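Local coordinates for protein cAMP factor (PDB 6JLC) that probably acts as a pore-forming bacterial toxin that takes part in the haemolytic CAMP reaction, this chain being its C-terminal part, at residues 35-40 / 83-88; 75-80 / 122-127; 98-103 / 151-156. All blocks are in the same frame, centred on the assembly; numbering follows the deposited sequence.

Contact 1 (35-40 / 83-88); sequences ADWSKE and LTVDKS
Val85 sets its CG1 methyl against the indole of Trp37, over the face of the five-membered ring. This is a CH-pi contact: CG1 lies 3.8 Å from the centroid of that ring and 13° off its normal, and among the ring atoms it comes nearest to Trp37 NE1, at 3.7 Å. The other face of the same indole carries the Ala35 methyl, displaced toward the rim, so the plate is clamped between two methyl groups, one from its own loop and one from the facing helix. Trp37 gets there with CG tucked between the backbone N and the carbonyl carbon (chi1 56°), which swings the indole off the short 3-10 turn at 36-38 toward helix 68-91. Here a loop between two helices of the five-helix bundle at the start of this chain plugs a tryptophan into the core, where helix 8-31 also packs on Val85, through Leu25 and Ile28. One helical turn on from Val85, Ser88 approaches the six-membered ring obliquely, its OG 3.0 Å from Trp37 CZ3. That is a tight fit, and the buried hydroxyl has no hydrogen-bonding partner in the model. Behind the indole, the turn is pinned at Ala35 O, which accepts from both Ser38 OG, at 2.8 Å, and Ser38 N.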
ATOM      1  N   ALA A  35      -0.559   1.562  -7.944  1.00 40.55           N
ATOM      2  CA  ALA A  35      -0.621   0.114  -7.791  1.00 38.43           C
ATOM      3  C   ALA A  35      -1.879  -0.447  -8.438  1.00 37.34           C
ATOM      4  O   ALA A  35      -2.934   0.188  -8.449  1.00 39.48           O
ATOM      5  CB  ALA A  35      -0.565  -0.276  -6.318  1.00 34.74           C
ATOM      6  N   ASP A  36      -1.750  -1.654  -8.996  1.00 38.64           N
ATOM      7  CA  ASP A  36      -2.895  -2.315  -9.615  1.00 43.99           C
ATOM      8  C   ASP A  36      -4.019  -2.553  -8.606  1.00 45.17           C
ATOM      9  O   ASP A  36      -5.202  -2.485  -8.962  1.00 43.42           O
ATOM     10  CB  ASP A  36      -2.442  -3.636 -10.249  1.00 44.60           C
ATOM     11  CG  ASP A  36      -1.410  -3.433 -11.354  1.00 52.65           C
ATOM     12  OD1 ASP A  36      -1.822  -3.153 -12.501  1.00 52.01           O
ATOM     13  OD2 ASP A  36      -0.191  -3.535 -11.075  1.00 49.92           O
ATOM     14  N   TRP A  37      -3.670  -2.808  -7.343  1.00 39.89           N
ATOM     15  CA  TRP A  37      -4.681  -3.092  -6.329  1.00 38.35           C
ATOM     16  C   TRP A  37      -5.499  -1.864  -5.923  1.00 42.07           C
ATOM     17  O   TRP A  37      -6.560  -2.025  -5.310  1.00 43.85           O
ATOM     18  CB  TRP A  37      -4.019  -3.710  -5.093  1.00 37.53           C
ATOM     19  CG  TRP A  37      -2.918  -2.883  -4.477  1.00 47.78           C
ATOM     20  CD1 TRP A  37      -3.030  -1.628  -3.934  1.00 46.90           C
ATOM     21  CD2 TRP A  37      -1.537  -3.260  -4.328  1.00 53.33           C
ATOM     22  NE1 TRP A  37      -1.806  -1.204  -3.464  1.00 50.02           N
ATOM     23  CE2 TRP A  37      -0.875  -2.185  -3.691  1.00 51.30           C
ATOM     24  CE3 TRP A  37      -0.795  -4.399  -4.677  1.00 60.01           C
ATOM     25  CZ2 TRP A  37       0.496  -2.213  -3.401  1.00 54.41           C
ATOM     26  CZ3 TRP A  37       0.566  -4.429  -4.378  1.00 57.32           C
ATOM     27  CH2 TRP A  37       1.194  -3.343  -3.744  1.00 55.83           C
ATOM     28  N   SER A  38      -5.053  -0.650  -6.249  1.00 38.89           N
ATOM     29  CA  SER A  38      -5.683   0.556  -5.722  1.00 37.09           C
ATOM     30  C   SER A  38      -6.751   1.135  -6.646  1.00 38.02           C
ATOM     31  O   SER A  38      -7.286   2.216  -6.355  1.00 32.56           O
ATOM     32  CB  SER A  38      -4.617   1.620  -5.427  1.00 40.70           C
ATOM     33  OG  SER A  38      -3.964   2.013  -6.615  1.00 50.15           O
ATOM     34  N   LYS A  39      -7.090   0.434  -7.733  1.00 38.23           N
ATOM     35  CA  LYS A  39      -8.041   0.967  -8.707  1.00 42.02           C
ATOM     36  C   LYS A  39      -9.340   1.439  -8.054  1.00 38.41           C
ATOM     37  O   LYS A  39      -9.847   2.517  -8.380  1.00 38.14           O
ATOM     38  CB  LYS A  39      -8.327  -0.089  -9.776  1.00 42.31           C
ATOM     39  CG  LYS A  39      -9.164   0.410 -10.944  1.00 52.23           C
ATOM     40  CD  LYS A  39      -9.453  -0.720 -11.923  1.00 54.69           C
ATOM     41  CE  LYS A  39     -10.316  -0.248 -13.082  1.00 61.12           C
ATOM     42  NZ  LYS A  39     -10.574  -1.344 -14.060  1.00 64.70           N
ATOM     43  N   GLU A  40      -9.881   0.667  -7.110  1.00 35.19           N
ATOM     44  CA  GLU A  40     -11.182   0.968  -6.520  1.00 33.01           C
ATOM     45  C   GLU A  40     -11.094   1.326  -5.034  1.00 32.42           C
ATOM     46  O   GLU A  40     -12.035   1.083  -4.271  1.00 30.58           O
ATOM     47  CB  GLU A  40     -12.133  -0.209  -6.733  1.00 36.27           C
ATOM     48  CG  GLU A  40     -12.417  -0.545  -8.211  1.00 37.54           C
ATOM     49  CD  GLU A  40     -13.282   0.502  -8.908  1.00 47.72           C
ATOM     50  OE1 GLU A  40     -14.024   1.231  -8.214  1.00 44.05           O
ATOM     51  OE2 GLU A  40     -13.222   0.589 -10.157  1.00 51.47           O
ATOM     52  N   LEU A  83      -5.210  -6.792   5.022  1.00 27.63           N
ATOM     53  CA  LEU A  83      -4.104  -7.720   5.253  1.00 29.89           C
ATOM     54  C   LEU A  83      -3.419  -8.097   3.951  1.00 30.11           C
ATOM     55  O   LEU A  83      -2.187  -8.222   3.901  1.00 26.81           O
ATOM     56  CB  LEU A  83      -4.599  -8.987   5.951  1.00 29.57           C
ATOM     57  CG  LEU A  83      -5.188  -8.868   7.346  1.00 41.18           C
ATOM     58  CD1 LEU A  83      -5.815 -10.206   7.760  1.00 38.15           C
ATOM     59  CD2 LEU A  83      -4.098  -8.426   8.331  1.00 45.58           C
ATOM     60  N   THR A  84      -4.206  -8.316   2.894  1.00 26.51           N
ATOM     61  CA  THR A  84      -3.647  -8.804   1.638  1.00 26.39           C
ATOM     62  C   THR A  84      -2.753  -7.750   0.992  1.00 24.54           C
ATOM     63  O   THR A  84      -1.650  -8.056   0.513  1.00 28.39           O
ATOM     64  CB  THR A  84      -4.788  -9.212   0.688  1.00 25.59           C
ATOM     65  OG1 THR A  84      -5.606 -10.211   1.323  1.00 27.48           O
ATOM     66  CG2 THR A  84      -4.218  -9.790  -0.600  1.00 26.97           C
ATOM     67  N   VAL A  85      -3.240  -6.511   0.929  1.00 25.02           N
ATOM     68  CA  VAL A  85      -2.478  -5.437   0.309  1.00 25.55           C
ATOM     69  C   VAL A  85      -1.219  -5.155   1.121  1.00 27.64           C
ATOM     70  O   VAL A  85      -0.151  -4.891   0.560  1.00 28.27           O
ATOM     71  CB  VAL A  85      -3.367  -4.187   0.163  1.00 26.24           C
ATOM     72  CG1 VAL A  85      -2.551  -2.975  -0.270  1.00 29.31           C
ATOM     73  CG2 VAL A  85      -4.503  -4.446  -0.849  1.00 25.27           C
ATOM     74  N   ASP A  86      -1.320  -5.237   2.449  1.00 27.35           N
ATOM     75  CA  ASP A  86      -0.156  -5.017   3.308  1.00 27.50           C
ATOM     76  C   ASP A  86       0.914  -6.075   3.050  1.00 28.56           C
ATOM     77  O   ASP A  86       2.094  -5.754   2.868  1.00 29.75           O
ATOM     78  CB  ASP A  86      -0.603  -5.027   4.775  1.00 25.25           C
ATOM     79  CG  ASP A  86       0.367  -4.292   5.709  1.00 39.91           C
ATOM     80  OD1 ASP A  86       1.184  -3.481   5.244  1.00 34.84           O
ATOM     81  OD2 ASP A  86       0.286  -4.524   6.925  1.00 34.35           O
ATOM     82  N   LYS A  87       0.518  -7.350   3.027  1.00 26.61           N
ATOM     83  CA  LYS A  87       1.491  -8.408   2.762  1.00 32.58           C
ATOM     84  C   LYS A  87       2.080  -8.263   1.369  1.00 29.24           C
ATOM     85  O   LYS A  87       3.285  -8.460   1.167  1.00 30.44           O
ATOM     86  CB  LYS A  87       0.843  -9.785   2.906  1.00 29.54           C
ATOM     87  CG  LYS A  87       0.494 -10.143   4.324  1.00 41.26           C
ATOM     88  CD  LYS A  87       0.416 -11.638   4.486  1.00 45.77           C
ATOM     89  CE  LYS A  87      -0.754 -12.194   3.723  1.00 48.41           C
ATOM     90  NZ  LYS A  87      -0.939 -13.632   4.038  1.00 49.24           N
ATOM     91  N   SER A  88       1.235  -7.946   0.388  1.00 28.24           N
ATOM     92  CA  SER A  88       1.714  -7.797  -0.980  1.00 25.88           C
ATOM     93  C   SER A  88       2.752  -6.686  -1.079  1.00 28.47           C
ATOM     94  O   SER A  88       3.834  -6.878  -1.651  1.00 30.46           O
ATOM     95  CB  SER A  88       0.548  -7.507  -1.904  1.00 31.53           C
ATOM     96  OG  SER A  88       1.034  -7.148  -3.178  1.00 46.21           O
TER

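Contact 2 (75-80 / 122-127); sequences THLIVE and YQLNDS
Leu77 spreads its two methyls over Ser127, with CD1 and CD2 each 3.7 Å from the serine CB. The CD2 branch does double duty, since it also meets Leu124 CD2 at 3.7 Å. With CG anti to the backbone N (chi1 -178°), the leucine reaches straight across to helix 121-139 and its fork straddles the small serine. Leu124 comes in differently: its CG lies beside its own backbone N, and its side chain crosses that of Leu77 at about a right angle, so that of its two methyls CD2 alone makes the touch. The backbones are close here, the CA atoms of Leu77 and Leu124 being 6.6 Å apart. Leu77 projects between the helices, touching Leu124 and Ser127, and Ile128 and Leu131 continue its packing on helix 121-139.

Beside this apolar contact, a water bridges His76 and Asn125. It sits in the plane of the His76 ring at its edge, 3.0 Å from His76 ND1, and donates to Asn125 OD1 at 2.7 Å, linking the two helices where these two side chains themselves do not meet. A turn further on, Glu80 OE2 adds a direct ionic tie to the same partner helix by its salt bridge with Arg132.

The contact joins helices 68-91 and 121-139, whose segments run in the same general direction. Helix 97-114, which lies between them in the chain, closes the groove: its Ala110 and Val114 pack on Leu77, and its Arg113 lies against Ser127. On another side of helix 68-91, Thr75 and Ile78 rest on helix 41-59, against Leu51 and its neighbours Ala48 and Leu55.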
ATOM      1  N   THR A  75     -17.312  -7.017   7.240  1.00 23.17           N
ATOM      2  CA  THR A  75     -16.226  -6.592   8.121  1.00 22.52           C
ATOM      3  C   THR A  75     -14.993  -7.459   7.912  1.00 24.99           C
ATOM      4  O   THR A  75     -13.884  -6.947   7.720  1.00 24.35           O
ATOM      5  CB  THR A  75     -16.685  -6.649   9.584  1.00 25.91           C
ATOM      6  OG1 THR A  75     -17.733  -5.690   9.796  1.00 25.55           O
ATOM      7  CG2 THR A  75     -15.537  -6.354  10.528  1.00 27.17           C
ATOM      8  N   HIS A  76     -15.170  -8.784   7.951  1.00 24.00           N
ATOM      9  CA  HIS A  76     -14.039  -9.681   7.739  1.00 26.56           C
ATOM     10  C   HIS A  76     -13.396  -9.463   6.376  1.00 22.33           C
ATOM     11  O   HIS A  76     -12.172  -9.558   6.248  1.00 23.15           O
ATOM     12  CB  HIS A  76     -14.471 -11.137   7.899  1.00 26.08           C
ATOM     13  CG  HIS A  76     -14.965 -11.446   9.275  1.00 32.79           C
ATOM     14  ND1 HIS A  76     -16.058 -12.255   9.517  1.00 36.94           N
ATOM     15  CD2 HIS A  76     -14.549 -11.007  10.486  1.00 32.30           C
ATOM     16  CE1 HIS A  76     -16.268 -12.327  10.819  1.00 38.82           C
ATOM     17  NE2 HIS A  76     -15.371 -11.571  11.431  1.00 37.20           N
ATOM     18  N   LEU A  77     -14.196  -9.163   5.347  1.00 23.34           N
ATOM     19  CA  LEU A  77     -13.611  -8.985   4.018  1.00 19.61           C
ATOM     20  C   LEU A  77     -12.790  -7.693   3.931  1.00 24.51           C
ATOM     21  O   LEU A  77     -11.700  -7.681   3.343  1.00 23.73           O
ATOM     22  CB  LEU A  77     -14.703  -9.020   2.945  1.00 22.35           C
ATOM     23  CG  LEU A  77     -14.248  -8.884   1.478  1.00 24.24           C
ATOM     24  CD1 LEU A  77     -13.152  -9.886   1.104  1.00 22.70           C
ATOM     25  CD2 LEU A  77     -15.460  -9.090   0.560  1.00 25.68           C
ATOM     26  N   ILE A  78     -13.285  -6.597   4.514  1.00 22.34           N
ATOM     27  CA  ILE A  78     -12.479  -5.378   4.531  1.00 22.64           C
ATOM     28  C   ILE A  78     -11.164  -5.620   5.260  1.00 24.93           C
ATOM     29  O   ILE A  78     -10.097  -5.202   4.792  1.00 24.27           O
ATOM     30  CB  ILE A  78     -13.277  -4.209   5.139  1.00 19.86           C
ATOM     31  CG1 ILE A  78     -14.402  -3.833   4.166  1.00 24.68           C
ATOM     32  CG2 ILE A  78     -12.368  -3.005   5.361  1.00 25.26           C
ATOM     33  CD1 ILE A  78     -15.172  -2.595   4.523  1.00 33.75           C
ATOM     34  N   VAL A  79     -11.206  -6.333   6.392  1.00 22.97           N
ATOM     35  CA  VAL A  79      -9.973  -6.628   7.119  1.00 21.42           C
ATOM     36  C   VAL A  79      -9.032  -7.443   6.246  1.00 26.73           C
ATOM     37  O   VAL A  79      -7.824  -7.190   6.196  1.00 23.74           O
ATOM     38  CB  VAL A  79     -10.297  -7.346   8.443  1.00 23.27           C
ATOM     39  CG1 VAL A  79      -9.045  -7.967   9.056  1.00 29.52           C
ATOM     40  CG2 VAL A  79     -10.979  -6.367   9.402  1.00 22.98           C
ATOM     41  N   GLU A  80      -9.585  -8.418   5.518  1.00 24.50           N
ATOM     42  CA  GLU A  80      -8.771  -9.274   4.665  1.00 23.39           C
ATOM     43  C   GLU A  80      -8.149  -8.492   3.522  1.00 23.13           C
ATOM     44  O   GLU A  80      -7.011  -8.770   3.126  1.00 26.28           O
ATOM     45  CB  GLU A  80      -9.621 -10.414   4.102  1.00 21.86           C
ATOM     46  CG  GLU A  80      -8.775 -11.565   3.549  1.00 27.86           C
ATOM     47  CD  GLU A  80      -8.076 -12.321   4.668  1.00 33.39           C
ATOM     48  OE1 GLU A  80      -8.639 -12.357   5.783  1.00 31.35           O
ATOM     49  OE2 GLU A  80      -6.986 -12.886   4.434  1.00 31.23           O
ATOM     50  N   TYR A 122     -22.192 -16.000   1.493  1.00 26.28           N
ATOM     51  CA  TYR A 122     -21.368 -16.945   0.742  1.00 26.55           C
ATOM     52  C   TYR A 122     -20.379 -16.215  -0.160  1.00 22.23           C
ATOM     53  O   TYR A 122     -19.200 -16.586  -0.229  1.00 27.29           O
ATOM     54  CB  TYR A 122     -22.257 -17.881  -0.092  1.00 24.76           C
ATOM     55  CG  TYR A 122     -23.119 -18.827   0.716  1.00 33.12           C
ATOM     56  CD1 TYR A 122     -22.794 -19.152   2.024  1.00 40.80           C
ATOM     57  CD2 TYR A 122     -24.254 -19.418   0.158  1.00 42.61           C
ATOM     58  CE1 TYR A 122     -23.570 -20.023   2.764  1.00 50.23           C
ATOM     59  CE2 TYR A 122     -25.038 -20.294   0.892  1.00 47.72           C
ATOM     60  CZ  TYR A 122     -24.686 -20.594   2.195  1.00 54.87           C
ATOM     61  OH  TYR A 122     -25.450 -21.460   2.943  1.00 61.56           O
ATOM     62  N   GLN A 123     -20.843 -15.176  -0.861  1.00 24.46           N
ATOM     63  CA  GLN A 123     -19.985 -14.480  -1.811  1.00 27.16           C
ATOM     64  C   GLN A 123     -18.876 -13.729  -1.095  1.00 30.02           C
ATOM     65  O   GLN A 123     -17.718 -13.742  -1.532  1.00 26.36           O
ATOM     66  CB  GLN A 123     -20.809 -13.509  -2.653  1.00 25.81           C
ATOM     67  CG  GLN A 123     -21.764 -14.203  -3.599  1.00 27.41           C
ATOM     68  CD  GLN A 123     -22.728 -13.236  -4.245  1.00 27.94           C
ATOM     69  OE1 GLN A 123     -23.056 -12.185  -3.680  1.00 28.63           O
ATOM     70  NE2 GLN A 123     -23.206 -13.596  -5.441  1.00 25.63           N
ATOM     71  N   LEU A 124     -19.222 -13.055   0.003  1.00 23.65           N
ATOM     72  CA  LEU A 124     -18.219 -12.325   0.764  1.00 21.92           C
ATOM     73  C   LEU A 124     -17.187 -13.275   1.355  1.00 24.65           C
ATOM     74  O   LEU A 124     -15.980 -12.985   1.344  1.00 24.36           O
ATOM     75  CB  LEU A 124     -18.904 -11.505   1.861  1.00 23.01           C
ATOM     76  CG  LEU A 124     -19.896 -10.453   1.358  1.00 26.99           C
ATOM     77  CD1 LEU A 124     -20.792  -9.995   2.490  1.00 23.58           C
ATOM     78  CD2 LEU A 124     -19.178  -9.251   0.740  1.00 24.69           C
ATOM     79  N   ASN A 125     -17.639 -14.410   1.900  1.00 23.86           N
ATOM     80  CA  ASN A 125     -16.702 -15.393   2.425  1.00 26.82           C
ATOM     81  C   ASN A 125     -15.849 -15.982   1.307  1.00 29.09           C
ATOM     82  O   ASN A 125     -14.655 -16.248   1.499  1.00 27.37           O
ATOM     83  CB  ASN A 125     -17.456 -16.509   3.160  1.00 30.33           C
ATOM     84  CG  ASN A 125     -17.980 -16.057   4.509  1.00 30.75           C
ATOM     85  OD1 ASN A 125     -17.496 -15.078   5.073  1.00 34.26           O
ATOM     86  ND2 ASN A 125     -18.955 -16.778   5.040  1.00 30.82           N
ATOM     87  N   ASP A 126     -16.446 -16.189   0.128  1.00 22.04           N
ATOM     88  CA  ASP A 126     -15.663 -16.706  -0.991  1.00 25.40           C
ATOM     89  C   ASP A 126     -14.630 -15.682  -1.464  1.00 23.99           C
ATOM     90  O   ASP A 126     -13.555 -16.065  -1.948  1.00 26.43           O
ATOM     91  CB  ASP A 126     -16.591 -17.127  -2.134  1.00 25.24           C
ATOM     92  CG  ASP A 126     -17.329 -18.433  -1.839  1.00 33.19           C
ATOM     93  OD1 ASP A 126     -16.980 -19.127  -0.859  1.00 30.42           O
ATOM     94  OD2 ASP A 126     -18.269 -18.760  -2.581  1.00 30.04           O
ATOM     95  N   SER A 127     -14.926 -14.389  -1.333  1.00 22.22           N
ATOM     96  CA  SER A 127     -13.920 -13.370  -1.646  1.00 22.56           C
ATOM     97  C   SER A 127     -12.737 -13.441  -0.688  1.00 26.89           C
ATOM     98  O   SER A 127     -11.580 -13.281  -1.104  1.00 25.97           O
ATOM     99  CB  SER A 127     -14.542 -11.972  -1.618  1.00 22.11           C
ATOM    100  OG  SER A 127     -15.569 -11.876  -2.595  1.00 26.62           O
TER
HETATM  101  O   HOH W   1     -17.579 -14.025   7.574  1.00 34.98           O

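Contact 3 (98-103 / 151-156); sequences KAHVEL and TIYVKD
His100 and Tyr153 stack ring on ring. They form an offset pair with centroids 3.7 Å apart and planes at 13°, and the two side chains slide past each other from opposite directions. Some of the ring carbons are modelled closer than carbons can sit, so the exact overlap of the two rings is doubtful. Each has CG anti to its carbonyl carbon (chi1 -67° for His100, -49° for Tyr153), sending the rings out from their helices to overlap. The far face of the phenol is covered by Ile152 CG1, toward the rim.

Hydrogen bonds add to the stack: Tyr153 OH to Asp36 OD2, and, weakly, His100 ND1 to Ile96 O. Thr151, the N-cap of helix 152-173, offers OG1 to Val154 N in a weak capping bond of 3.4 Å, with that same oxygen in plane at the edge of the phenol.

Of the charged pairs, Lys98 NZ meets Glu102 OE2 on its syn side at 2.7 Å, a one-turn salt bridge; Glu102 OE1 turns instead to Arg137 and Tyr141.

The stack sits where, in this CAMP factor chain, the five-helix bundle (helices 8-31 to 121-139) meets the three helices from 152 onward.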
ATOM      1  N   LYS A  98       2.973 -10.104 -13.528  1.00 31.78           N
ATOM      2  CA  LYS A  98       1.839 -11.030 -13.539  1.00 31.15           C
ATOM      3  C   LYS A  98       1.312 -11.296 -12.133  1.00 32.07           C
ATOM      4  O   LYS A  98       0.096 -11.422 -11.934  1.00 27.81           O
ATOM      5  CB  LYS A  98       2.257 -12.341 -14.205  1.00 34.66           C
ATOM      6  CG  LYS A  98       1.169 -13.384 -14.394  1.00 40.88           C
ATOM      7  CD  LYS A  98       1.811 -14.721 -14.784  1.00 45.00           C
ATOM      8  CE  LYS A  98       0.833 -15.665 -15.464  1.00 57.66           C
ATOM      9  NZ  LYS A  98       0.005 -16.443 -14.504  1.00 62.74           N
ATOM     10  N   ALA A  99       2.211 -11.390 -11.144  1.00 28.06           N
ATOM     11  CA  ALA A  99       1.769 -11.572  -9.766  1.00 28.89           C
ATOM     12  C   ALA A  99       0.896 -10.411  -9.313  1.00 30.09           C
ATOM     13  O   ALA A  99      -0.123 -10.612  -8.642  1.00 29.24           O
ATOM     14  CB  ALA A  99       2.977 -11.733  -8.834  1.00 28.24           C
ATOM     15  N   HIS A 100       1.274  -9.187  -9.679  1.00 26.92           N
ATOM     16  CA  HIS A 100       0.543  -8.015  -9.217  1.00 23.64           C
ATOM     17  C   HIS A 100      -0.768  -7.819  -9.970  1.00 27.33           C
ATOM     18  O   HIS A 100      -1.747  -7.322  -9.395  1.00 23.39           O
ATOM     19  CB  HIS A 100       1.412  -6.776  -9.357  1.00 25.57           C
ATOM     20  CG  HIS A 100       2.584  -6.784  -8.435  1.00 27.89           C
ATOM     21  ND1 HIS A 100       3.845  -7.183  -8.835  1.00 32.19           N
ATOM     22  CD2 HIS A 100       2.685  -6.479  -7.120  1.00 30.80           C
ATOM     23  CE1 HIS A 100       4.674  -7.101  -7.810  1.00 29.54           C
ATOM     24  NE2 HIS A 100       3.996  -6.679  -6.757  1.00 32.35           N
ATOM     25  N   VAL A 101      -0.794  -8.151 -11.254  1.00 27.67           N
ATOM     26  CA  VAL A 101      -2.051  -8.078 -11.998  1.00 31.35           C
ATOM     27  C   VAL A 101      -3.078  -9.021 -11.380  1.00 28.91           C
ATOM     28  O   VAL A 101      -4.240  -8.648 -11.154  1.00 25.63           O
ATOM     29  CB  VAL A 101      -1.813  -8.391 -13.482  1.00 30.83           C
ATOM     30  CG1 VAL A 101      -3.150  -8.553 -14.206  1.00 31.25           C
ATOM     31  CG2 VAL A 101      -0.990  -7.277 -14.116  1.00 31.46           C
ATOM     32  N   GLU A 102      -2.654 -10.248 -11.077  1.00 27.26           N
ATOM     33  CA  GLU A 102      -3.569 -11.244 -10.529  1.00 28.26           C
ATOM     34  C   GLU A 102      -4.021 -10.870  -9.118  1.00 31.27           C
ATOM     35  O   GLU A 102      -5.217 -10.937  -8.806  1.00 26.23           O
ATOM     36  CB  GLU A 102      -2.917 -12.629 -10.560  1.00 27.80           C
ATOM     37  CG  GLU A 102      -2.635 -13.103 -11.979  1.00 30.14           C
ATOM     38  CD  GLU A 102      -2.154 -14.540 -12.067  1.00 39.17           C
ATOM     39  OE1 GLU A 102      -2.126 -15.248 -11.036  1.00 36.61           O
ATOM     40  OE2 GLU A 102      -1.803 -14.956 -13.191  1.00 40.73           O
ATOM     41  N   LEU A 103      -3.088 -10.460  -8.247  1.00 25.83           N
ATOM     42  CA  LEU A 103      -3.500 -10.056  -6.905  1.00 27.04           C
ATOM     43  C   LEU A 103      -4.332  -8.778  -6.951  1.00 24.15           C
ATOM     44  O   LEU A 103      -5.314  -8.643  -6.211  1.00 27.87           O
ATOM     45  CB  LEU A 103      -2.278  -9.888  -5.995  1.00 29.78           C
ATOM     46  CG  LEU A 103      -2.525  -9.848  -4.478  1.00 35.76           C
ATOM     47  CD1 LEU A 103      -3.319 -11.037  -3.985  1.00 33.41           C
ATOM     48  CD2 LEU A 103      -1.213  -9.811  -3.774  1.00 43.32           C
ATOM     49  N   THR A 151       8.827  -2.582 -12.463  1.00 30.61           N
ATOM     50  CA  THR A 151       7.409  -2.397 -12.220  1.00 29.90           C
ATOM     51  C   THR A 151       7.198  -1.112 -11.423  1.00 36.13           C
ATOM     52  O   THR A 151       8.145  -0.486 -10.936  1.00 34.25           O
ATOM     53  CB  THR A 151       6.843  -3.586 -11.452  1.00 29.67           C
ATOM     54  OG1 THR A 151       7.516  -3.670 -10.183  1.00 33.57           O
ATOM     55  CG2 THR A 151       7.054  -4.889 -12.236  1.00 26.65           C
ATOM     56  N   ILE A 152       5.934  -0.714 -11.272  1.00 37.24           N
ATOM     57  CA  ILE A 152       5.665   0.455 -10.437  1.00 35.44           C
ATOM     58  C   ILE A 152       6.036   0.179  -8.983  1.00 29.10           C
ATOM     59  O   ILE A 152       6.343   1.107  -8.228  1.00 30.15           O
ATOM     60  CB  ILE A 152       4.194   0.880 -10.562  1.00 41.89           C
ATOM     61  CG1 ILE A 152       3.333  -0.181  -9.912  1.00 49.09           C
ATOM     62  CG2 ILE A 152       3.802   1.078 -12.012  1.00 45.57           C
ATOM     63  CD1 ILE A 152       2.311   0.405  -9.098  1.00 57.00           C
ATOM     64  N   TYR A 153       6.028  -1.092  -8.564  1.00 26.69           N
ATOM     65  CA  TYR A 153       6.400  -1.418  -7.188  1.00 28.62           C
ATOM     66  C   TYR A 153       7.887  -1.170  -6.944  1.00 29.60           C
ATOM     67  O   TYR A 153       8.265  -0.651  -5.890  1.00 29.10           O
ATOM     68  CB  TYR A 153       6.004  -2.864  -6.874  1.00 28.95           C
ATOM     69  CG  TYR A 153       4.574  -3.065  -7.306  1.00 30.00           C
ATOM     70  CD1 TYR A 153       3.530  -2.673  -6.478  1.00 36.22           C
ATOM     71  CD2 TYR A 153       4.270  -3.544  -8.576  1.00 34.17           C
ATOM     72  CE1 TYR A 153       2.212  -2.799  -6.892  1.00 34.82           C
ATOM     73  CE2 TYR A 153       2.959  -3.667  -8.997  1.00 37.37           C
ATOM     74  CZ  TYR A 153       1.934  -3.299  -8.147  1.00 38.55           C
ATOM     75  OH  TYR A 153       0.624  -3.432  -8.560  1.00 36.32           O
ATOM     76  N   VAL A 154       8.733  -1.505  -7.920  1.00 27.18           N
ATOM     77  CA  VAL A 154      10.161  -1.198  -7.812  1.00 30.71           C
ATOM     78  C   VAL A 154      10.386   0.309  -7.905  1.00 26.78           C
ATOM     79  O   VAL A 154      11.184   0.880  -7.150  1.00 29.03           O
ATOM     80  CB  VAL A 154      10.952  -1.963  -8.895  1.00 28.38           C
ATOM     81  CG1 VAL A 154      12.416  -1.491  -8.941  1.00 28.38           C
ATOM     82  CG2 VAL A 154      10.907  -3.457  -8.629  1.00 28.17           C
ATOM     83  N   LYS A 155       9.708   0.966  -8.849  1.00 26.22           N
ATOM     84  CA  LYS A 155       9.769   2.424  -8.960  1.00 30.54           C
ATOM     85  C   LYS A 155       9.332   3.106  -7.670  1.00 36.39           C
ATOM     86  O   LYS A 155       9.869   4.164  -7.314  1.00 30.13           O
ATOM     87  CB  LYS A 155       8.893   2.899 -10.121  1.00 31.77           C
ATOM     88  CG  LYS A 155       9.552   2.798 -11.496  1.00 36.60           C
ATOM     89  CD  LYS A 155      10.727   3.762 -11.613  1.00 33.08           C
ATOM     90  CE  LYS A 155      11.385   3.716 -12.993  1.00 35.86           C
ATOM     91  NZ  LYS A 155      10.527   4.395 -14.003  1.00 32.26           N
ATOM     92  N   ASP A 156       8.358   2.528  -6.957  1.00 29.50           N
ATOM     93  CA  ASP A 156       7.942   3.120  -5.689  1.00 29.54           C
ATOM     94  C   ASP A 156       9.033   3.008  -4.631  1.00 31.37           C
ATOM     95  O   ASP A 156       9.164   3.904  -3.792  1.00 31.05           O
ATOM     96  CB  ASP A 156       6.636   2.480  -5.209  1.00 36.01           C
ATOM     97  CG  ASP A 156       5.433   2.860  -6.095  1.00 48.21           C
ATOM     98  OD1 ASP A 156       5.481   3.923  -6.751  1.00 48.21           O
ATOM     99  OD2 ASP A 156       4.440   2.097  -6.146  1.00 45.42           O
TER

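In the fold
From the N terminus, helix 8-31 leads into the loop at 35-40, and contact 1 closes when helix 68-91 passes it at 83-88, with 42 residues between. Contact 2 has already opened by then, at 75-80 on that same helix, so the two loops cross; it closes at 122-127. Contact 3 opens between, on helix 97-114, crosses contact 2 in turn, and closes at 151-156; contacts 1 and 3 follow in series. In space, contacts 1 and 3 touch, Trp37 packing on Tyr153 and Ser88 on Leu103, while contact 2 stands about 23 Å, centre to centre, from contact 3. Contacts 1 and 2 knit the five-helix bundle; contact 3 fastens it to the three helices from 152 onward.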